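Local coordinates for protein quinone oxidoreductase (Coxiella burnetii, PDB 3TQH) that binds NADPH and probably uses it to reduce quinones, as a member of the medium-chain dehydrogenase/reductase family, at residues H189-A194 with H311-L316; L157-A162 with E206-A211; Q11-G16 with V20-D25. One frame throughout, in Å; residues are numbered along the deposited sequence.

Interaction 1: residues H189-A194 with H311-L316; sequences HAFLKA and HVRGKL. With NDP (NADPH dihydro-nicotinamide-adenine-dinucleotide phosphate), chain B.
An arginine side chain laid over a phenylalanine ring makes this surface contact, a combined CH-pi and cation-pi pair between helix 186-195 of the nucleotide-binding domain and the loop that leads into strand 315-319. Phe191 reaches out from the helix with CG anti to its own N (chi1 175°), and Arg313 comes to meet it from the loop. The two side chains run past each other in opposite directions, and the aliphatic part of the arginine lies on the ring. CD of Arg313 stands over the centre of the Phe191 ring, 3.8 Å from its centroid. A bend about the CG-CD bond (chi3 -75°) carries the guanidinium back toward the root of the phenylalanine, where NH1 of Arg313 approaches CD1 of Phe191 to 3.3 Å. The cation is therefore off-centre, with CZ of Arg313 4.4 Å from the Phe191 centroid, and the two planes are inclined by 34° rather than stacked flat. Glu290 also touches Phe191. On the cofactor side of the same loop, O of Val312 accepts a 3.2 Å hydrogen bond from O3B of the NADPH ribose, and the edge of the His311 ring lies beside the 2'-phosphate, CD2 of His311 being 3.1 Å from O2X of NADPH. The pair joins the helix after a Rossmann strand to the loop before strand 315-319, beside the adenosine end of the pocket, consistent with the interface between the two domains of a medium-chain dehydrogenase/reductase.

Interaction 2: residues L157-A162 with E206-A211; sequences LIHAGA and EDFLLA. With NDP (NADPH dihydro-nicotinamide-adenine-dinucleotide phosphate), chain B.
Phe208 and His159 meet as a T-shaped aromatic pair. Just before the phenylalanine, Asp207 sits at the N-cap of the short, weakly bonded helix about 208-211; its OD1 takes a weak, 3.2 Å bond from N of Leu209. Next comes Phe208, whose CG lies between the backbone N and the carbonyl carbon (chi1 70°), directing the ring toward His159. The imidazole of His159 arrives edge first: its CE1 stands over the centre of the phenylalanine face, 3.6 Å from CZ of Phe208. Ring centroids are 4.7 Å apart and the planes stand nearly square, at 86°. Both imidazole nitrogens have hydrogen-bonding partners, Ser231 at NE2 and Thr183 at ND1, which probably hold the ring's rotation and keep CE1 pointing into the face. CD2 of Leu157 adds an apolar touch, 4.1 Å from CE1 of Phe208.

This places the pair at the C-terminal end of the central parallel sheet of a Rossmann fold, where the chain after strand 155-158 turns under the dinucleotide. Gly161 belongs to what looks like the GxGxxG motif of that turn, and CA of Ala160 lies 3.3 Å from N3A of the NADPH adenine. Farther along, CG of Leu209 lies over the opposite face of the Phe208 ring, toward its rim, so the ring has the histidine on one face and the leucine on the other. Ala211, two residues on, rests against Ile201 of the edge strand 199-202, which Phe208 also touches.

Interaction 3: residues Q11-G16 with V20-D25; sequences QFDQFG and VLKLVD
Val20 fits its CG2 methyl against CB of Phe12, 3.9 Å away, and the same methyl lies 3.5 Å from O of Gln14, so one branched side chain packs against both residues. Its other methyl, CG1, meets CG of Gln14 and the backbone of Gly16. From the same side of the hairpin as Phe12, Leu21 CD2 approaches Phe12 CB at 4.1 Å. The antiparallel pairing with strand 21-27 is set by Gln11 and Lys22, a hydrogen-bonded pair: N of Gln11 donates to O of Lys22, and N of Lys22 to O of Gln11, both at 2.9 Å. Lys22 then bends at chi3 (-77°), crossing Asp13 at about a right angle and bringing NZ of Lys22 within 3.2 Å of OD2 of Asp13. In this salt bridge the ammonium approaches from above the carboxylate, 45° out of its plane. On the face shared by Gln11 and Lys22, NE2 of Gln11 rests by CG1 of Val24, while its OE1 bonds to Thr26. Paired backbone bonds thus fix the register, whereas the ion pair, between two exposed residues, probably contributes a softer, solvent-screened attraction.

In the fold
Along the chain, interaction 3 closes first, a local hairpin of strands 6-12 and 21-27, while the segments of interactions 1 and 2 alternate. Those two have centres 14 Å apart and meet directly: Gly314 N is 2.8 Å from Ala162 O, a probable hydrogen bond, and CD2 of Leu192 packs on Gly161. Both touch NADPH: the turn after strand 155-158 and the loop before strand 315-319 border its adenosine half, with helix 186-195 packed behind them. Interaction 3 stands apart, its centre about 30 Å from that of interaction 1 and 36 Å from that of interaction 2. The principle illustrated is that contacts beside the cofactor join segments far apart in sequence, whereas the hairpin pairs residues close in sequence.

Interaction 1: residues H189-A194 with H311-L316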
loop_
_atom_site.group_PDB
_atom_site.type_symbol
_atom_site.label_atom_id
_atom_site.label_comp_id
_atom_site.label_asym_id
_atom_site.label_seq_id
_atom_site.Cartn_x
_atom_site.Cartn_y
_atom_site.Cartn_z
ATOM N N HIS A 189 -12.931 7.591 -14.277
ATOM C CA HIS A 189 -14.174 8.175 -13.754
ATOM C C HIS A 189 -15.228 7.092 -13.489
ATOM O O HIS A 189 -15.698 6.938 -12.359
ATOM C CB HIS A 189 -14.680 9.216 -14.764
ATOM C CG HIS A 189 -15.919 9.955 -14.354
ATOM N ND1 HIS A 189 -17.188 9.438 -14.520
ATOM C CD2 HIS A 189 -16.087 11.211 -13.871
ATOM C CE1 HIS A 189 -18.081 10.326 -14.113
ATOM N NE2 HIS A 189 -17.438 11.411 -13.716
ATOM N N ALA A 190 -15.571 6.334 -14.530
ATOM C CA ALA A 190 -16.577 5.267 -14.444
ATOM C C ALA A 190 -16.206 4.180 -13.424
ATOM O O ALA A 190 -17.061 3.684 -12.692
ATOM C CB ALA A 190 -16.798 4.646 -15.816
ATOM N N PHE A 191 -14.930 3.816 -13.386
ATOM C CA PHE A 191 -14.418 2.842 -12.424
ATOM C C PHE A 191 -14.665 3.302 -10.981
ATOM O O PHE A 191 -15.143 2.537 -10.148
ATOM C CB PHE A 191 -12.918 2.622 -12.684
ATOM C CG PHE A 191 -12.234 1.736 -11.684
ATOM C CD1 PHE A 191 -12.345 0.356 -11.768
ATOM C CD2 PHE A 191 -11.444 2.279 -10.678
ATOM C CE1 PHE A 191 -11.692 -0.474 -10.847
ATOM C CE2 PHE A 191 -10.791 1.459 -9.756
ATOM C CZ PHE A 191 -10.918 0.082 -9.844
ATOM N N LEU A 192 -14.357 4.563 -10.701
ATOM C CA LEU A 192 -14.468 5.091 -9.345
ATOM C C LEU A 192 -15.914 5.366 -8.923
ATOM O O LEU A 192 -16.265 5.186 -7.759
ATOM C CB LEU A 192 -13.606 6.352 -9.198
ATOM C CG LEU A 192 -12.105 6.108 -9.359
ATOM C CD1 LEU A 192 -11.326 7.426 -9.259
ATOM C CD2 LEU A 192 -11.603 5.090 -8.329
ATOM N N LYS A 193 -16.750 5.797 -9.862
ATOM C CA LYS A 193 -18.180 5.958 -9.590
ATOM C C LYS A 193 -18.764 4.630 -9.129
ATOM O O LYS A 193 -19.463 4.573 -8.112
ATOM C CB LYS A 193 -18.929 6.462 -10.823
ATOM C CG LYS A 193 -18.719 7.951 -11.110
ATOM C CD LYS A 193 -19.765 8.826 -10.422
ATOM C CE LYS A 193 -19.636 10.285 -10.834
ATOM N NZ LYS A 193 -20.883 11.057 -10.543
ATOM N N ALA A 194 -18.444 3.566 -9.864
ATOM C CA ALA A 194 -18.925 2.217 -9.545
ATOM C C ALA A 194 -18.453 1.707 -8.173
ATOM O O ALA A 194 -19.140 0.896 -7.550
ATOM C CB ALA A 194 -18.526 1.235 -10.649
ATOM N N HIS A 311 0.422 5.768 -12.716
ATOM C CA HIS A 311 -0.921 5.629 -13.279
ATOM C C HIS A 311 -1.476 4.193 -13.233
ATOM O O HIS A 311 -2.373 3.832 -13.991
ATOM C CB HIS A 311 -0.946 6.232 -14.683
ATOM C CG HIS A 311 -0.800 7.721 -14.673
ATOM N ND1 HIS A 311 0.313 8.369 -15.163
ATOM C CD2 HIS A 311 -1.602 8.685 -14.166
ATOM C CE1 HIS A 311 0.175 9.671 -14.985
ATOM N NE2 HIS A 311 -0.979 9.888 -14.384
ATOM N N VAL A 312 -0.972 3.394 -12.306
ATOM C CA VAL A 312 -1.519 2.064 -12.099
ATOM C C VAL A 312 -2.906 2.176 -11.463
ATOM O O VAL A 312 -3.090 2.889 -10.478
ATOM C CB VAL A 312 -0.610 1.201 -11.202
ATOM C CG1 VAL A 312 -1.289 -0.105 -10.864
ATOM C CG2 VAL A 312 0.701 0.942 -11.891
ATOM N N ARG A 313 -3.876 1.487 -12.060
ATOM C CA ARG A 313 -5.199 1.339 -11.474
ATOM C C ARG A 313 -5.129 0.114 -10.577
ATOM O O ARG A 313 -4.681 -0.946 -11.017
ATOM C CB ARG A 313 -6.255 1.142 -12.563
ATOM C CG ARG A 313 -7.673 1.026 -12.037
ATOM C CD ARG A 313 -8.616 0.381 -13.036
ATOM N NE ARG A 313 -8.964 1.285 -14.125
ATOM C CZ ARG A 313 -10.038 1.155 -14.903
ATOM N NH1 ARG A 313 -10.885 0.143 -14.732
ATOM N NH2 ARG A 313 -10.273 2.046 -15.859
ATOM N N GLY A 314 -5.540 0.259 -9.320
ATOM C CA GLY A 314 -5.489 -0.849 -8.361
ATOM C C GLY A 314 -4.084 -1.344 -8.046
ATOM O O GLY A 314 -3.183 -0.550 -7.763
ATOM N N LYS A 315 -3.896 -2.661 -8.109
ATOM C CA LYS A 315 -2.664 -3.296 -7.645
ATOM C C LYS A 315 -1.979 -4.101 -8.732
ATOM O O LYS A 315 -2.642 -4.734 -9.560
ATOM C CB LYS A 315 -2.964 -4.232 -6.470
ATOM C CG LYS A 315 -3.386 -3.549 -5.176
ATOM C CD LYS A 315 -2.298 -2.668 -4.566
ATOM C CE LYS A 315 -1.062 -3.457 -4.136
ATOM N NZ LYS A 315 -0.084 -2.594 -3.412
ATOM N N LEU A 316 -0.645 -4.053 -8.725
ATOM C CA LEU A 316 0.179 -4.977 -9.491
ATOM C C LEU A 316 0.643 -6.045 -8.516
ATOM O O LEU A 316 0.891 -5.751 -7.339
ATOM C CB LEU A 316 1.394 -4.270 -10.100
ATOM C CG LEU A 316 1.154 -3.039 -10.979
ATOM C CD1 LEU A 316 2.489 -2.489 -11.467
ATOM C CD2 LEU A 316 0.236 -3.364 -12.150
HETATM P PA NDP B . -0.329 4.156 -6.736
HETATM O O1A NDP B . 0.858 4.104 -7.612
HETATM O O2A NDP B . -1.048 2.868 -6.721
HETATM O O5B NDP B . -1.335 5.306 -7.233
HETATM C C5B NDP B . -1.543 5.484 -8.620
HETATM C C4B NDP B . -2.732 6.403 -8.851
HETATM O O4B NDP B . -2.340 7.741 -8.628
HETATM C C3B NDP B . -3.294 6.356 -10.266
HETATM O O3B NDP B . -4.538 5.688 -10.261
HETATM C C2B NDP B . -3.429 7.814 -10.694
HETATM O O2B NDP B . -4.711 8.124 -11.193
HETATM C C1B NDP B . -3.164 8.576 -9.407
HETATM N N9A NDP B . -2.495 9.874 -9.588
HETATM C C8A NDP B . -1.235 10.094 -10.087
HETATM N N7A NDP B . -0.988 11.419 -10.061
HETATM C C5A NDP B . -2.067 12.048 -9.553
HETATM C C6A NDP B . -2.331 13.390 -9.321
HETATM N N6A NDP B . -1.417 14.299 -9.619
HETATM N N1A NDP B . -3.544 13.763 -8.787
HETATM C C2A NDP B . -4.487 12.792 -8.482
HETATM N N3A NDP B . -4.223 11.453 -8.707
HETATM C C4A NDP B . -3.025 11.089 -9.243
HETATM O O3 NDP B . 0.086 4.615 -5.249
HETATM P PN NDP B . -0.505 4.047 -3.858
HETATM O O1N NDP B . 0.036 2.691 -3.623
HETATM O O2N NDP B . -1.955 4.261 -3.746
HETATM O O5D NDP B . 0.230 5.047 -2.837
HETATM C C5D NDP B . 0.112 6.452 -2.955
HETATM C C4D NDP B . 1.212 7.131 -2.147
HETATM O O4D NDP B . 1.089 6.797 -0.777
HETATM C C3D NDP B . 2.594 6.687 -2.602
HETATM O O3D NDP B . 3.435 7.812 -2.713
HETATM C C2D NDP B . 3.058 5.739 -1.516
HETATM O O2D NDP B . 4.467 5.716 -1.376
HETATM C C1D NDP B . 2.320 6.284 -0.289
HETATM N N1N NDP B . 2.069 5.298 0.787
HETATM C C2N NDP B . 2.427 5.646 2.066
HETATM C C3N NDP B . 2.287 4.770 3.140
HETATM C C7N NDP B . 2.683 5.166 4.532
HETATM O O7N NDP B . 2.528 4.224 5.572
HETATM N N7N NDP B . 3.177 6.382 4.758
HETATM C C4N NDP B . 1.727 3.402 2.870
HETATM C C5N NDP B . 1.346 3.088 1.458
HETATM C C6N NDP B . 1.535 4.065 0.484
HETATM P P2B NDP B . -4.949 8.426 -12.757
HETATM O O1X NDP B . -6.434 8.427 -13.016
HETATM O O2X NDP B . -4.306 7.349 -13.597
HETATM O O3X NDP B . -4.387 9.764 -13.155
#

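Interaction 2: residues L157-A162 with E206-A211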
loop_
_atom_site.group_PDB
_atom_site.type_symbol
_atom_site.label_atom_id
_atom_site.label_comp_id
_atom_site.label_asym_id
_atom_site.label_seq_id
_atom_site.Cartn_x
_atom_site.Cartn_y
_atom_site.Cartn_z
ATOM N N LEU A 157 -12.473 13.975 0.581
ATOM C CA LEU A 157 -11.745 14.073 -0.669
ATOM C C LEU A 157 -10.563 13.107 -0.607
ATOM O O LEU A 157 -9.688 13.271 0.236
ATOM C CB LEU A 157 -11.239 15.507 -0.888
ATOM C CG LEU A 157 -10.278 15.713 -2.064
ATOM C CD1 LEU A 157 -10.957 15.350 -3.381
ATOM C CD2 LEU A 157 -9.721 17.149 -2.097
ATOM N N ILE A 158 -10.553 12.110 -1.493
ATOM C CA ILE A 158 -9.470 11.137 -1.596
ATOM C C ILE A 158 -8.742 11.361 -2.921
ATOM O O ILE A 158 -9.276 11.063 -3.986
ATOM C CB ILE A 158 -10.013 9.681 -1.552
ATOM C CG1 ILE A 158 -10.842 9.453 -0.278
ATOM C CG2 ILE A 158 -8.884 8.675 -1.639
ATOM C CD1 ILE A 158 -11.323 8.034 -0.082
ATOM N N HIS A 159 -7.534 11.910 -2.855
ATOM C CA HIS A 159 -6.716 12.083 -4.049
ATOM C C HIS A 159 -6.224 10.730 -4.552
ATOM O O HIS A 159 -6.032 9.801 -3.770
ATOM C CB HIS A 159 -5.505 12.976 -3.769
ATOM C CG HIS A 159 -5.830 14.433 -3.697
ATOM N ND1 HIS A 159 -6.164 15.174 -4.808
ATOM C CD2 HIS A 159 -5.845 15.293 -2.652
ATOM C CE1 HIS A 159 -6.387 16.425 -4.450
ATOM N NE2 HIS A 159 -6.199 16.524 -3.147
ATOM N N ALA A 160 -6.006 10.632 -5.860
ATOM C CA ALA A 160 -5.446 9.424 -6.454
ATOM C C ALA A 160 -6.324 8.215 -6.158
ATOM O O ALA A 160 -5.832 7.174 -5.732
ATOM C CB ALA A 160 -4.028 9.191 -5.948
ATOM N N GLY A 161 -7.623 8.368 -6.403
ATOM C CA GLY A 161 -8.612 7.364 -6.026
ATOM C C GLY A 161 -8.519 6.036 -6.752
ATOM O O GLY A 161 -8.985 5.029 -6.235
ATOM N N ALA A 162 -7.924 6.025 -7.941
ATOM C CA ALA A 162 -7.893 4.823 -8.781
ATOM C C ALA A 162 -6.734 3.879 -8.456
ATOM O O ALA A 162 -6.686 2.764 -8.966
ATOM C CB ALA A 162 -7.851 5.213 -10.264
ATOM N N GLU A 206 -8.904 20.974 -14.938
ATOM C CA GLU A 206 -8.888 22.209 -14.153
ATOM C C GLU A 206 -8.355 21.955 -12.745
ATOM O O GLU A 206 -8.241 20.810 -12.307
ATOM C CB GLU A 206 -10.295 22.816 -14.050
ATOM C CG GLU A 206 -11.269 22.007 -13.165
ATOM C CD GLU A 206 -12.603 22.716 -12.915
ATOM O OE1 GLU A 206 -12.759 23.906 -13.299
ATOM O OE2 GLU A 206 -13.501 22.066 -12.330
ATOM N N ASP A 207 -8.037 23.045 -12.052
ATOM C CA ASP A 207 -7.671 23.015 -10.641
ATOM C C ASP A 207 -8.775 22.291 -9.876
ATOM O O ASP A 207 -9.939 22.683 -9.942
ATOM C CB ASP A 207 -7.486 24.456 -10.138
ATOM C CG ASP A 207 -7.207 24.551 -8.634
ATOM O OD1 ASP A 207 -6.822 23.541 -7.996
ATOM O OD2 ASP A 207 -7.374 25.672 -8.088
ATOM N N PHE A 208 -8.412 21.224 -9.172
ATOM C CA PHE A 208 -9.401 20.401 -8.477
ATOM C C PHE A 208 -10.182 21.196 -7.438
ATOM O O PHE A 208 -11.331 20.863 -7.151
ATOM C CB PHE A 208 -8.757 19.162 -7.840
ATOM C CG PHE A 208 -7.877 19.463 -6.665
ATOM C CD1 PHE A 208 -8.416 19.553 -5.382
ATOM C CD2 PHE A 208 -6.518 19.655 -6.836
ATOM C CE1 PHE A 208 -7.617 19.842 -4.291
ATOM C CE2 PHE A 208 -5.705 19.938 -5.751
ATOM C CZ PHE A 208 -6.256 20.036 -4.468
ATOM N N LEU A 209 -9.567 22.235 -6.872
ATOM C CA LEU A 209 -10.254 23.090 -5.904
ATOM C C LEU A 209 -11.509 23.725 -6.510
ATOM O O LEU A 209 -12.538 23.821 -5.844
ATOM C CB LEU A 209 -9.325 24.191 -5.379
ATOM C CG LEU A 209 -8.156 23.760 -4.488
ATOM C CD1 LEU A 209 -7.345 24.981 -4.061
ATOM C CD2 LEU A 209 -8.640 22.982 -3.266
ATOM N N LEU A 210 -11.415 24.150 -7.771
ATOM C CA LEU A 210 -12.530 24.802 -8.459
ATOM C C LEU A 210 -13.726 23.873 -8.640
ATOM O O LEU A 210 -14.864 24.325 -8.663
ATOM C CB LEU A 210 -12.088 25.326 -9.825
ATOM C CG LEU A 210 -11.025 26.432 -9.814
ATOM C CD1 LEU A 210 -10.580 26.737 -11.234
ATOM C CD2 LEU A 210 -11.541 27.693 -9.125
ATOM N N ALA A 211 -13.456 22.579 -8.768
ATOM C CA ALA A 211 -14.497 21.575 -8.944
ATOM C C ALA A 211 -15.217 21.233 -7.634
ATOM O O ALA A 211 -16.310 20.662 -7.665
ATOM C CB ALA A 211 -13.900 20.313 -9.567
HETATM P PA NDP B . -0.329 4.156 -6.736
HETATM O O1A NDP B . 0.858 4.104 -7.612
HETATM O O2A NDP B . -1.048 2.868 -6.721
HETATM O O5B NDP B . -1.335 5.306 -7.233
HETATM C C5B NDP B . -1.543 5.484 -8.620
HETATM C C4B NDP B . -2.732 6.403 -8.851
HETATM O O4B NDP B . -2.340 7.741 -8.628
HETATM C C3B NDP B . -3.294 6.356 -10.266
HETATM O O3B NDP B . -4.538 5.688 -10.261
HETATM C C2B NDP B . -3.429 7.814 -10.694
HETATM O O2B NDP B . -4.711 8.124 -11.193
HETATM C C1B NDP B . -3.164 8.576 -9.407
HETATM N N9A NDP B . -2.495 9.874 -9.588
HETATM C C8A NDP B . -1.235 10.094 -10.087
HETATM N N7A NDP B . -0.988 11.419 -10.061
HETATM C C5A NDP B . -2.067 12.048 -9.553
HETATM C C6A NDP B . -2.331 13.390 -9.321
HETATM N N6A NDP B . -1.417 14.299 -9.619
HETATM N N1A NDP B . -3.544 13.763 -8.787
HETATM C C2A NDP B . -4.487 12.792 -8.482
HETATM N N3A NDP B . -4.223 11.453 -8.707
HETATM C C4A NDP B . -3.025 11.089 -9.243
HETATM O O3 NDP B . 0.086 4.615 -5.249
HETATM P PN NDP B . -0.505 4.047 -3.858
HETATM O O1N NDP B . 0.036 2.691 -3.623
HETATM O O2N NDP B . -1.955 4.261 -3.746
HETATM O O5D NDP B . 0.230 5.047 -2.837
HETATM C C5D NDP B . 0.112 6.452 -2.955
HETATM C C4D NDP B . 1.212 7.131 -2.147
HETATM O O4D NDP B . 1.089 6.797 -0.777
HETATM C C3D NDP B . 2.594 6.687 -2.602
HETATM O O3D NDP B . 3.435 7.812 -2.713
HETATM C C2D NDP B . 3.058 5.739 -1.516
HETATM O O2D NDP B . 4.467 5.716 -1.376
HETATM C C1D NDP B . 2.320 6.284 -0.289
HETATM N N1N NDP B . 2.069 5.298 0.787
HETATM C C2N NDP B . 2.427 5.646 2.066
HETATM C C3N NDP B . 2.287 4.770 3.140
HETATM C C7N NDP B . 2.683 5.166 4.532
HETATM O O7N NDP B . 2.528 4.224 5.572
HETATM N N7N NDP B . 3.177 6.382 4.758
HETATM C C4N NDP B . 1.727 3.402 2.870
HETATM C C5N NDP B . 1.346 3.088 1.458
HETATM C C6N NDP B . 1.535 4.065 0.484
HETATM P P2B NDP B . -4.949 8.426 -12.757
HETATM O O1X NDP B . -6.434 8.427 -13.016
HETATM O O2X NDP B . -4.306 7.349 -13.597
HETATM O O3X NDP B . -4.387 9.764 -13.155
#

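Interaction 3: residues Q11-G16 with V20-D25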
loop_
_atom_site.group_PDB
_atom_site.type_symbol
_atom_site.label_atom_id
_atom_site.label_comp_id
_atom_site.label_asym_id
_atom_site.label_seq_id
_atom_site.Cartn_x
_atom_site.Cartn_y
_atom_site.Cartn_z
ATOM N N GLN A 11 16.946 -8.831 -6.765
ATOM C CA GLN A 11 17.811 -7.932 -6.016
ATOM C C GLN A 11 18.244 -6.783 -6.892
ATOM O O GLN A 11 18.076 -6.829 -8.106
ATOM C CB GLN A 11 19.029 -8.678 -5.476
ATOM C CG GLN A 11 18.724 -9.440 -4.196
ATOM C CD GLN A 11 19.870 -10.299 -3.705
ATOM O OE1 GLN A 11 19.694 -11.077 -2.774
ATOM N NE2 GLN A 11 21.042 -10.176 -4.324
ATOM N N PHE A 12 18.771 -5.741 -6.264
ATOM C CA PHE A 12 19.444 -4.671 -6.982
ATOM C C PHE A 12 20.761 -4.375 -6.272
ATOM O O PHE A 12 20.833 -4.429 -5.047
ATOM C CB PHE A 12 18.545 -3.427 -7.120
ATOM C CG PHE A 12 18.177 -2.762 -5.809
ATOM C CD1 PHE A 12 18.747 -1.548 -5.448
ATOM C CD2 PHE A 12 17.237 -3.327 -4.957
ATOM C CE1 PHE A 12 18.408 -0.919 -4.251
ATOM C CE2 PHE A 12 16.896 -2.710 -3.754
ATOM C CZ PHE A 12 17.484 -1.504 -3.403
ATOM N N ASP A 13 21.800 -4.095 -7.056
ATOM C CA ASP A 13 23.143 -3.836 -6.544
ATOM C C ASP A 13 23.420 -2.344 -6.377
ATOM O O ASP A 13 24.330 -1.954 -5.653
ATOM C CB ASP A 13 24.186 -4.433 -7.493
ATOM C CG ASP A 13 24.095 -5.947 -7.589
ATOM O OD1 ASP A 13 23.054 -6.509 -7.178
ATOM O OD2 ASP A 13 25.062 -6.578 -8.075
ATOM N N GLN A 14 22.639 -1.514 -7.058
ATOM C CA GLN A 14 22.843 -0.073 -7.037
ATOM C C GLN A 14 21.511 0.630 -7.188
ATOM O O GLN A 14 20.579 0.083 -7.785
ATOM C CB GLN A 14 23.785 0.348 -8.174
ATOM C CG GLN A 14 23.346 -0.146 -9.558
ATOM C CD GLN A 14 24.370 0.134 -10.646
ATOM O OE1 GLN A 14 24.656 1.286 -10.971
ATOM N NE2 GLN A 14 24.916 -0.928 -11.225
ATOM N N PHE A 15 21.418 1.840 -6.649
ATOM C CA PHE A 15 20.229 2.659 -6.833
ATOM C C PHE A 15 20.210 3.160 -8.266
ATOM O O PHE A 15 21.220 3.635 -8.778
ATOM C CB PHE A 15 20.219 3.854 -5.881
ATOM C CG PHE A 15 20.231 3.477 -4.427
ATOM C CD1 PHE A 15 19.184 2.755 -3.877
ATOM C CD2 PHE A 15 21.282 3.863 -3.606
ATOM C CE1 PHE A 15 19.185 2.412 -2.537
ATOM C CE2 PHE A 15 21.291 3.521 -2.261
ATOM C CZ PHE A 15 20.238 2.794 -1.726
ATOM N N GLY A 16 19.063 3.056 -8.919
ATOM C CA GLY A 16 18.968 3.513 -10.295
ATOM C C GLY A 16 17.607 3.258 -10.888
ATOM O O GLY A 16 16.645 3.082 -10.156
ATOM N N VAL A 20 18.024 -1.980 -13.046
ATOM C CA VAL A 20 18.949 -2.474 -12.005
ATOM C C VAL A 20 18.413 -3.691 -11.246
ATOM O O VAL A 20 19.153 -4.329 -10.502
ATOM C CB VAL A 20 19.335 -1.378 -10.967
ATOM C CG1 VAL A 20 19.944 -0.172 -11.660
ATOM C CG2 VAL A 20 18.140 -0.976 -10.124
ATOM N N LEU A 21 17.132 -4.001 -11.422
ATOM C CA LEU A 21 16.543 -5.195 -10.830
ATOM C C LEU A 21 17.020 -6.440 -11.568
ATOM O O LEU A 21 17.015 -6.469 -12.796
ATOM C CB LEU A 21 15.023 -5.123 -10.891
ATOM C CG LEU A 21 14.339 -4.036 -10.064
ATOM C CD1 LEU A 21 12.836 -4.229 -10.132
ATOM C CD2 LEU A 21 14.794 -4.059 -8.634
ATOM N N LYS A 22 17.428 -7.459 -10.818
ATOM C CA LYS A 22 17.917 -8.710 -11.402
ATOM C C LYS A 22 17.295 -9.916 -10.703
ATOM O O LYS A 22 17.135 -9.917 -9.480
ATOM C CB LYS A 22 19.439 -8.810 -11.276
ATOM C CG LYS A 22 20.196 -7.512 -11.532
ATOM C CD LYS A 22 21.709 -7.734 -11.526
ATOM C CE LYS A 22 22.256 -7.880 -10.111
ATOM N NZ LYS A 22 23.567 -8.582 -10.097
ATOM N N LEU A 23 16.950 -10.935 -11.487
ATOM C CA LEU A 23 16.541 -12.223 -10.937
ATOM C C LEU A 23 17.826 -12.969 -10.613
ATOM O O LEU A 23 18.622 -13.253 -11.500
ATOM C CB LEU A 23 15.684 -13.010 -11.935
ATOM C CG LEU A 23 14.977 -14.266 -11.410
ATOM C CD1 LEU A 23 13.913 -13.898 -10.391
ATOM C CD2 LEU A 23 14.361 -15.054 -12.550
ATOM N N VAL A 24 18.020 -13.269 -9.332
ATOM C CA VAL A 24 19.300 -13.747 -8.814
ATOM C C VAL A 24 19.107 -14.991 -7.950
ATOM O O VAL A 24 18.092 -15.135 -7.267
ATOM C CB VAL A 24 19.988 -12.618 -7.985
ATOM C CG1 VAL A 24 20.894 -13.176 -6.903
ATOM C CG2 VAL A 24 20.759 -11.685 -8.897
ATOM N N ASP A 25 20.076 -15.892 -8.009
ATOM C CA ASP A 25 20.151 -17.015 -7.083
ATOM C C ASP A 25 20.742 -16.524 -5.768
ATOM O O ASP A 25 21.786 -15.867 -5.752
ATOM C CB ASP A 25 21.017 -18.146 -7.651
ATOM C CG ASP A 25 20.267 -19.023 -8.634
ATOM O OD1 ASP A 25 19.022 -19.133 -8.525
ATOM O OD2 ASP A 25 20.932 -19.615 -9.511
#